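Local coordinates for LysR family transcriptional regulator (Vibrio vulnificus, PDB 5FHK), which probably acts as a DNA-binding transcription regulator of virulence genes, the piece described here being its regulatory domain, at residues A[93-98]-A[119-124]; A[115-120]-A[170-175]. All coordinates share one frame; numbering follows the deposited sequence.

Contact 1. Residues A[93-98]-A[119-124]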
# COMPACT_ATOMS: atom_id res chain seq x y z
N PRO A 93 23.19 15.30 10.12
CA PRO A 93 23.55 14.85 11.47
C PRO A 93 24.70 13.85 11.42
O PRO A 93 24.84 13.08 10.46
CB PRO A 93 22.27 14.19 11.98
CG PRO A 93 21.59 13.72 10.76
CD PRO A 93 21.89 14.74 9.70
N THR A 94 25.52 13.86 12.47
CA THR A 94 26.64 12.94 12.56
C THR A 94 26.58 12.03 13.79
O THR A 94 27.36 11.08 13.86
CB THR A 94 27.98 13.70 12.53
OG1 THR A 94 28.20 14.33 13.80
CG2 THR A 94 27.97 14.76 11.44
N HIS A 95 25.66 12.26 14.72
CA HIS A 95 25.32 11.28 15.74
C HIS A 95 23.80 11.14 15.78
O HIS A 95 23.07 12.09 15.48
CB HIS A 95 25.88 11.68 17.11
CG HIS A 95 25.62 10.67 18.18
ND1 HIS A 95 24.46 10.65 18.93
CD2 HIS A 95 26.36 9.63 18.63
CE1 HIS A 95 24.50 9.65 19.79
NE2 HIS A 95 25.65 9.02 19.63
N ALA A 96 23.32 9.95 16.16
CA ALA A 96 21.88 9.70 16.14
C ALA A 96 21.10 10.60 17.08
O ALA A 96 19.87 10.66 16.98
CB ALA A 96 21.60 8.23 16.49
N GLU A 97 21.77 11.32 17.99
CA GLU A 97 21.08 12.26 18.85
C GLU A 97 20.73 13.55 18.11
O GLU A 97 19.81 14.25 18.54
CB GLU A 97 21.93 12.58 20.08
CG GLU A 97 21.75 11.58 21.22
CD GLU A 97 20.33 11.58 21.80
OE1 GLU A 97 19.72 12.67 21.89
OE2 GLU A 97 19.83 10.49 22.15
N ASP A 98 21.41 13.84 17.01
CA ASP A 98 21.11 15.03 16.22
C ASP A 98 19.77 14.93 15.49
O ASP A 98 19.33 15.93 14.92
CB ASP A 98 22.23 15.29 15.23
CG ASP A 98 23.58 15.53 15.91
OD1 ASP A 98 23.60 16.04 17.06
OD2 ASP A 98 24.62 15.20 15.29
N LYS A 119 29.60 0.48 17.53
CA LYS A 119 30.17 0.23 18.86
C LYS A 119 29.15 -0.29 19.87
O LYS A 119 29.55 -0.69 20.97
CB LYS A 119 30.81 1.51 19.40
CG LYS A 119 32.00 1.99 18.58
CD LYS A 119 31.83 3.43 18.10
CE LYS A 119 32.88 3.80 17.05
NZ LYS A 119 32.68 3.05 15.77
N GLY A 120 27.86 -0.32 19.53
CA GLY A 120 26.85 -0.87 20.40
C GLY A 120 25.98 0.13 21.14
O GLY A 120 25.12 -0.29 21.92
N GLU A 121 26.18 1.43 20.94
CA GLU A 121 25.31 2.42 21.57
C GLU A 121 23.92 2.38 20.95
O GLU A 121 23.78 2.19 19.74
CB GLU A 121 25.91 3.82 21.45
CG GLU A 121 25.13 4.90 22.21
CD GLU A 121 25.56 6.33 21.88
OE1 GLU A 121 26.52 6.50 21.09
OE2 GLU A 121 24.93 7.28 22.42
N THR A 122 22.90 2.59 21.78
CA THR A 122 21.50 2.52 21.35
C THR A 122 20.82 3.85 21.63
O THR A 122 20.82 4.33 22.77
CB THR A 122 20.77 1.38 22.08
OG1 THR A 122 21.09 0.13 21.45
CG2 THR A 122 19.25 1.60 22.07
N VAL A 123 20.22 4.42 20.60
CA VAL A 123 19.46 5.66 20.72
C VAL A 123 18.03 5.39 20.26
O VAL A 123 17.82 4.76 19.21
CB VAL A 123 20.12 6.78 19.89
CG1 VAL A 123 19.13 7.91 19.61
CG2 VAL A 123 21.36 7.31 20.62
N VAL A 124 17.05 5.86 21.04
CA VAL A 124 15.63 5.71 20.72
C VAL A 124 15.07 7.08 20.35
O VAL A 124 15.26 8.04 21.11
CB VAL A 124 14.85 5.09 21.89
CG1 VAL A 124 13.38 4.93 21.52
CG2 VAL A 124 15.44 3.74 22.26

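Contact 2. Residues A[115-120]-A[170-175]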
# COMPACT_ATOMS: atom_id res chain seq x y z
N LEU A 115 17.88 2.72 17.22
CA LEU A 115 19.07 2.77 16.38
C LEU A 115 20.30 2.34 17.15
O LEU A 115 20.59 2.88 18.22
CB LEU A 115 19.27 4.18 15.83
CG LEU A 115 18.09 4.60 14.94
CD1 LEU A 115 18.34 5.97 14.39
CD2 LEU A 115 17.90 3.60 13.79
N ILE A 116 21.04 1.38 16.59
CA ILE A 116 22.29 0.89 17.14
C ILE A 116 23.42 1.33 16.21
O ILE A 116 23.22 1.51 15.01
CB ILE A 116 22.30 -0.65 17.31
CG1 ILE A 116 22.54 -1.34 15.96
CG2 ILE A 116 20.99 -1.13 17.92
CD1 ILE A 116 23.19 -2.73 16.06
N ASN A 117 24.59 1.56 16.78
CA ASN A 117 25.75 1.87 15.95
C ASN A 117 26.77 0.73 16.02
O ASN A 117 26.54 -0.29 16.68
CB ASN A 117 26.36 3.22 16.34
CG ASN A 117 27.06 3.20 17.68
OD1 ASN A 117 27.04 2.20 18.41
ND2 ASN A 117 27.69 4.32 18.04
N SER A 118 27.90 0.94 15.35
CA SER A 118 28.93 -0.09 15.25
C SER A 118 29.46 -0.49 16.63
O SER A 118 29.74 -1.67 16.87
CB SER A 118 30.09 0.41 14.38
OG SER A 118 30.59 1.63 14.88
N LYS A 119 29.60 0.48 17.53
CA LYS A 119 30.17 0.23 18.86
C LYS A 119 29.15 -0.29 19.87
O LYS A 119 29.55 -0.69 20.97
CB LYS A 119 30.81 1.51 19.40
CG LYS A 119 32.00 1.99 18.58
CD LYS A 119 31.83 3.43 18.10
CE LYS A 119 32.88 3.80 17.05
NZ LYS A 119 32.68 3.05 15.77
N GLY A 120 27.86 -0.32 19.53
CA GLY A 120 26.85 -0.87 20.40
C GLY A 120 25.98 0.13 21.14
O GLY A 120 25.12 -0.29 21.92
N LEU A 170 23.68 8.89 8.39
CA LEU A 170 24.15 8.24 9.62
C LEU A 170 24.50 6.79 9.31
O LEU A 170 23.93 5.87 9.90
CB LEU A 170 23.09 8.34 10.73
CG LEU A 170 22.91 9.66 11.47
CD1 LEU A 170 21.60 9.67 12.25
CD2 LEU A 170 24.10 9.92 12.41
N PRO A 171 25.42 6.55 8.38
CA PRO A 171 25.59 5.18 7.88
C PRO A 171 26.17 4.22 8.91
O PRO A 171 26.08 3.00 8.72
CB PRO A 171 26.53 5.35 6.67
CG PRO A 171 26.96 6.79 6.66
CD PRO A 171 26.50 7.44 7.93
N ASP A 172 26.74 4.74 9.99
CA ASP A 172 27.18 3.89 11.10
C ASP A 172 26.02 3.45 11.99
O ASP A 172 26.24 2.68 12.93
CB ASP A 172 28.23 4.63 11.94
CG ASP A 172 29.03 3.70 12.85
OD1 ASP A 172 29.99 3.03 12.37
OD2 ASP A 172 28.70 3.64 14.06
N TRP A 173 24.80 3.91 11.73
CA TRP A 173 23.63 3.57 12.53
C TRP A 173 22.64 2.73 11.73
O TRP A 173 22.52 2.88 10.51
CB TRP A 173 22.92 4.84 13.02
CG TRP A 173 23.73 5.61 14.00
CD1 TRP A 173 24.67 6.55 13.71
CD2 TRP A 173 23.67 5.52 15.42
NE1 TRP A 173 25.21 7.05 14.87
CE2 TRP A 173 24.61 6.44 15.94
CE3 TRP A 173 22.91 4.76 16.32
CZ2 TRP A 173 24.82 6.61 17.31
CZ3 TRP A 173 23.12 4.93 17.68
CH2 TRP A 173 24.07 5.85 18.16
N SER A 174 21.92 1.87 12.44
CA SER A 174 20.93 1.01 11.80
C SER A 174 20.06 0.39 12.87
O SER A 174 20.50 0.21 14.01
CB SER A 174 21.58 -0.09 10.98
OG SER A 174 21.83 -1.23 11.80
N ALA A 175 18.83 0.07 12.49
CA ALA A 175 17.97 -0.76 13.32
C ALA A 175 18.45 -2.21 13.26
O ALA A 175 19.21 -2.60 12.36
CB ALA A 175 16.52 -0.67 12.85

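Contact 1. Residues A[93-98]-A[119-124]
His-95 and Glu-121 meet tip to tip, and their one hydrogen bond is the polar link between the loop 93-98 and the residue just before strand 122-125. His-95 NE2 donates to Glu-121 OE1 over 3.0 Å, almost straight at 175° and in the plane of the imidazole, but it arrives from above the carboxylate plane, the planes of ring and carboxylate being 38° apart. Both side chains reach out with CG anti to the backbone N, and the glutamate is extended beyond CG, so that its carboxylate spans the gap.

Beside this bond lies the apolar part. Val-123 points at the loop, its CB 4.0 Å from Ala-96 CB, while its CG2 comes within 4.0 Å of His-95 CE1. Glu-97, bent at chi2, crosses the valine obliquely, with OE2 3.7 Å from Val-123 CG1.

A second shell fixes the histidine. Its other ring nitrogen, ND1, accepts from the backbone N of Glu-97 at 2.9 Å, which fits a neutral ring with its proton on NE2; Glu-121 would probably polarise that N-H rather than take its proton. Asp-98 OD2 in turn takes both Thr-94 N and His-95 N, each at 3.2 Å, tying the loop back on itself. Beyond the segments, the rings of His-95 and Trp-173 meet edge-to-face, and the backbone N of Glu-121 is bound by Asn-117 OD1.

The arrangement is a His-carboxylate hydrogen bond next to a small Ala-Val contact, joining the loop after helix 84-87 to an outer strand of a three-stranded antiparallel sheet in the LysR substrate-binding domain, of periplasmic-binding-protein type.

Contact 2. Residues A[115-120]-A[170-175]
Trp-173 lies with one indole face against Asn-117, whose CB sits 3.5 Å from the centroid of the six-membered ring and only 7° off its normal, a CH-pi contact. Two torsions set this up: CG of the tryptophan is anti to the carbonyl carbon, and chi2 of 86° stands the indole steeply to its stem. Asn-117 puts CG in the crowded position between backbone N and carbonyl carbon (chi1 70°), and its amide runs alongside the indole, the two planes moderately inclined; the OD1 end accepts the backbone N of Glu-121. At the ring edge, Leu-115 O approaches Trp-173 CZ3 to 3.3 Å, and Leu-115 CB packs on CE3.

The backbones pair antiparallel here. Ile-116 and Ser-174 form a hydrogen-bonded pair: Ile-116 N to Ser-174 O and Ser-174 N to Ile-116 O are both 2.9 Å, the latter nearly along the C=O axis.

The type I turn from Asn-117 to Gly-120 is where Asp-172 takes hold. With CG anti to its N, it brings OD2 to two donors of one residue: Ser-118 N at 3.1 Å, from above the carboxylate plane, and Ser-118 OG at 2.9 Å, on the syn lone pair. Ser-118 OG, itself in the crowded position, also accepts from Lys-119 NZ.

Lys-119 NZ stays 4.3 Å from Asp-172 OD1, beyond a salt bridge. Two donors on OD2 and a nearby ammonium would probably favour the anion of Asp-172.

Overall arrangement
The two contacts build on the same three-stranded antiparallel sheet, in which strand 113-117 lies between 122-125 and 173-174. Their centres are about 7 Å apart and they share Lys-119 and Gly-120 of the turn linking the first two strands, whose backbones are probably bonded from Leu-115 N to Val-123 O at 2.9 Å. Trp-173 of contact 2 carries the packing across: its CZ2 lies 3.4 Å from His-95 NE2, and its CZ3 lies 3.5 Å from Glu-121 O. Leu-170 CD2 also touches Thr-94 C. Both contacts lie well off the centre of the chain, about 22 Å and 19 Å centre to centre, on the same side of it.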